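Local coordinates for protein GCN5-related N-acetyltransferase (Kribbella flavida, PDB 4MY0) that probably acetylates amino groups of aminoglycoside-like substrates, using acetyl-CoA as the acetyl donor, at residues W280-L285 with L351-P356. Numbering follows the deposited sequence.
Sequences WMLRLL and LYAGTP
L282 reaches the end of helix 345-352 with one methyl, CD2, which lies 3.8 Å from Y352 CD2 and 4.2 Å from A353 CB. Its CG is anti to the backbone N (chi1 179°), beside the carbonyl carbon, and from there CD2 meets both the ring and the alanine. W75 of strand 61-75 packs on L282 and A353 and meets the Y352 ring edge-to-face. This apolar packing joins the end of strand 274-284, which runs beside strands 118-121 and 135-146 of the acetyltransferase fold, to the sterol-carrier-like part, whose helix 345-352 closes with a Schellman motif at G354. R283 turns to the other side of the strand: NH2 forms a salt bridge with D310, NE donates to L132 O, and NH1 donates to L284 O at 2.8 Å in a bent bond (132°). L284 grips the tyrosine with both methyls: CD2 sits over one ring face, 4.0 Å from the centroid of Y352 in a CH-pi contact, while CD1 approaches Y352 CD1 at 3.7 Å. The ring is also fixed at its far end, since Y352 OH is hydrogen-bonded to A290 O, and R294 makes a cation-pi contact with it. Without the ring, as with an alanine here, L284 is likely to face a gap and A290 O to lose its hydroxyl partner.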
loop_
_atom_site.group_PDB
_atom_site.type_symbol
_atom_site.label_atom_id
_atom_site.label_comp_id
_atom_site.label_asym_id
_atom_site.label_seq_id
_atom_site.Cartn_x
_atom_site.Cartn_y
_atom_site.Cartn_z
ATOM N N TRP C 280 3.839 -16.202 -23.915
ATOM C CA TRP C 280 2.813 -16.669 -24.835
ATOM C C TRP C 280 3.159 -18.058 -25.354
ATOM O O TRP C 280 4.330 -18.452 -25.361
ATOM C CB TRP C 280 2.620 -15.678 -25.993
ATOM C CG TRP C 280 3.898 -15.165 -26.578
ATOM C CD1 TRP C 280 4.537 -14.011 -26.244
ATOM C CD2 TRP C 280 4.677 -15.774 -27.619
ATOM N NE1 TRP C 280 5.674 -13.863 -27.011
ATOM C CE2 TRP C 280 5.776 -14.933 -27.868
ATOM C CE3 TRP C 280 4.535 -16.942 -28.383
ATOM C CZ2 TRP C 280 6.756 -15.233 -28.840
ATOM C CZ3 TRP C 280 5.501 -17.240 -29.353
ATOM C CH2 TRP C 280 6.596 -16.393 -29.568
HETATM N N MSE C 281 2.141 -18.797 -25.783
HETATM C CA MSE C 281 2.344 -20.170 -26.234
HETATM C C MSE C 281 2.293 -20.286 -27.739
HETATM O O MSE C 281 1.726 -19.425 -28.407
HETATM C CB MSE C 281 1.306 -21.099 -25.628
HETATM C CG MSE C 281 1.556 -21.377 -24.160
HETATM SE SE MSE C 281 0.258 -22.667 -23.498
HETATM C CE MSE C 281 1.147 -23.068 -21.810
ATOM N N LEU C 282 2.880 -21.369 -28.249
ATOM C CA LEU C 282 2.992 -21.623 -29.679
ATOM C C LEU C 282 2.599 -23.065 -29.959
ATOM O O LEU C 282 2.850 -23.947 -29.131
ATOM C CB LEU C 282 4.446 -21.428 -30.110
ATOM C CG LEU C 282 4.763 -21.677 -31.579
ATOM C CD1 LEU C 282 4.054 -20.626 -32.421
ATOM C CD2 LEU C 282 6.273 -21.642 -31.814
ATOM N N ARG C 283 1.975 -23.309 -31.107
ATOM C CA ARG C 283 1.786 -24.680 -31.587
ATOM C C ARG C 283 2.052 -24.765 -33.093
ATOM O O ARG C 283 1.654 -23.868 -33.835
ATOM C CB ARG C 283 0.363 -25.169 -31.302
ATOM C CG ARG C 283 0.200 -26.678 -31.495
ATOM C CD ARG C 283 -1.248 -27.086 -31.813
ATOM N NE ARG C 283 -1.509 -28.469 -31.397
ATOM C CZ ARG C 283 -1.065 -29.548 -32.042
ATOM N NH1 ARG C 283 -0.331 -29.422 -33.144
ATOM N NH2 ARG C 283 -1.347 -30.763 -31.581
ATOM N N LEU C 284 2.722 -25.824 -33.547
ATOM C CA LEU C 284 2.832 -26.061 -34.990
ATOM C C LEU C 284 1.600 -26.835 -35.496
ATOM O O LEU C 284 1.223 -27.864 -34.924
ATOM C CB LEU C 284 4.110 -26.826 -35.352
ATOM C CG LEU C 284 5.509 -26.307 -35.000
ATOM C CD1 LEU C 284 6.481 -26.615 -36.122
ATOM C CD2 LEU C 284 5.563 -24.830 -34.617
ATOM N N LEU C 285 0.971 -26.337 -36.556
ATOM C CA LEU C 285 -0.171 -27.023 -37.168
ATOM C C LEU C 285 0.207 -27.791 -38.440
ATOM O O LEU C 285 -0.439 -28.788 -38.787
ATOM C CB LEU C 285 -1.274 -26.023 -37.515
ATOM C CG LEU C 285 -1.728 -25.072 -36.417
ATOM C CD1 LEU C 285 -2.819 -24.160 -36.945
ATOM C CD2 LEU C 285 -2.213 -25.870 -35.226
ATOM N N LEU C 351 10.873 -26.329 -29.418
ATOM C CA LEU C 351 12.088 -26.432 -30.230
ATOM C C LEU C 351 12.072 -25.400 -31.366
ATOM O O LEU C 351 13.079 -24.723 -31.621
ATOM C CB LEU C 351 12.229 -27.847 -30.803
ATOM C CG LEU C 351 13.310 -28.044 -31.860
ATOM C CD1 LEU C 351 14.667 -27.883 -31.225
ATOM C CD2 LEU C 351 13.201 -29.401 -32.581
ATOM N N TYR C 352 10.921 -25.272 -32.028
ATOM C CA TYR C 352 10.738 -24.309 -33.120
ATOM C C TYR C 352 10.977 -22.890 -32.625
ATOM O O TYR C 352 11.457 -22.030 -33.370
ATOM C CB TYR C 352 9.317 -24.425 -33.676
ATOM C CG TYR C 352 9.030 -23.586 -34.907
ATOM C CD1 TYR C 352 9.174 -24.128 -36.179
ATOM C CD2 TYR C 352 8.585 -22.266 -34.801
ATOM C CE1 TYR C 352 8.909 -23.379 -37.314
ATOM C CE2 TYR C 352 8.299 -21.503 -35.939
ATOM C CZ TYR C 352 8.467 -22.080 -37.191
ATOM O OH TYR C 352 8.205 -21.363 -38.337
ATOM N N ALA C 353 10.638 -22.652 -31.363
ATOM C CA ALA C 353 10.783 -21.329 -30.769
ATOM C C ALA C 353 12.199 -21.052 -30.262
ATOM O O ALA C 353 12.465 -19.960 -29.762
ATOM C CB ALA C 353 9.779 -21.148 -29.624
ATOM N N GLY C 354 13.090 -22.040 -30.355
ATOM C CA GLY C 354 14.462 -21.880 -29.892
ATOM C C GLY C 354 14.736 -22.239 -28.431
ATOM O O GLY C 354 15.795 -21.920 -27.896
ATOM N N THR C 355 13.802 -22.909 -27.767
ATOM C CA THR C 355 14.060 -23.376 -26.402
ATOM C C THR C 355 15.203 -24.408 -26.430
ATOM O O THR C 355 15.197 -25.318 -27.255
ATOM C CB THR C 355 12.778 -23.981 -25.790
ATOM O OG1 THR C 355 11.705 -23.038 -25.921
ATOM C CG2 THR C 355 12.962 -24.334 -24.308
ATOM N N PRO C 356 16.199 -24.260 -25.540
ATOM C CA PRO C 356 17.363 -25.170 -25.535
ATOM C C PRO C 356 16.965 -26.634 -25.324
ATOM O O PRO C 356 16.035 -26.917 -24.553
ATOM C CB PRO C 356 18.196 -24.692 -24.330
ATOM C CG PRO C 356 17.699 -23.311 -24.004
ATOM C CD PRO C 356 16.266 -23.242 -24.474
#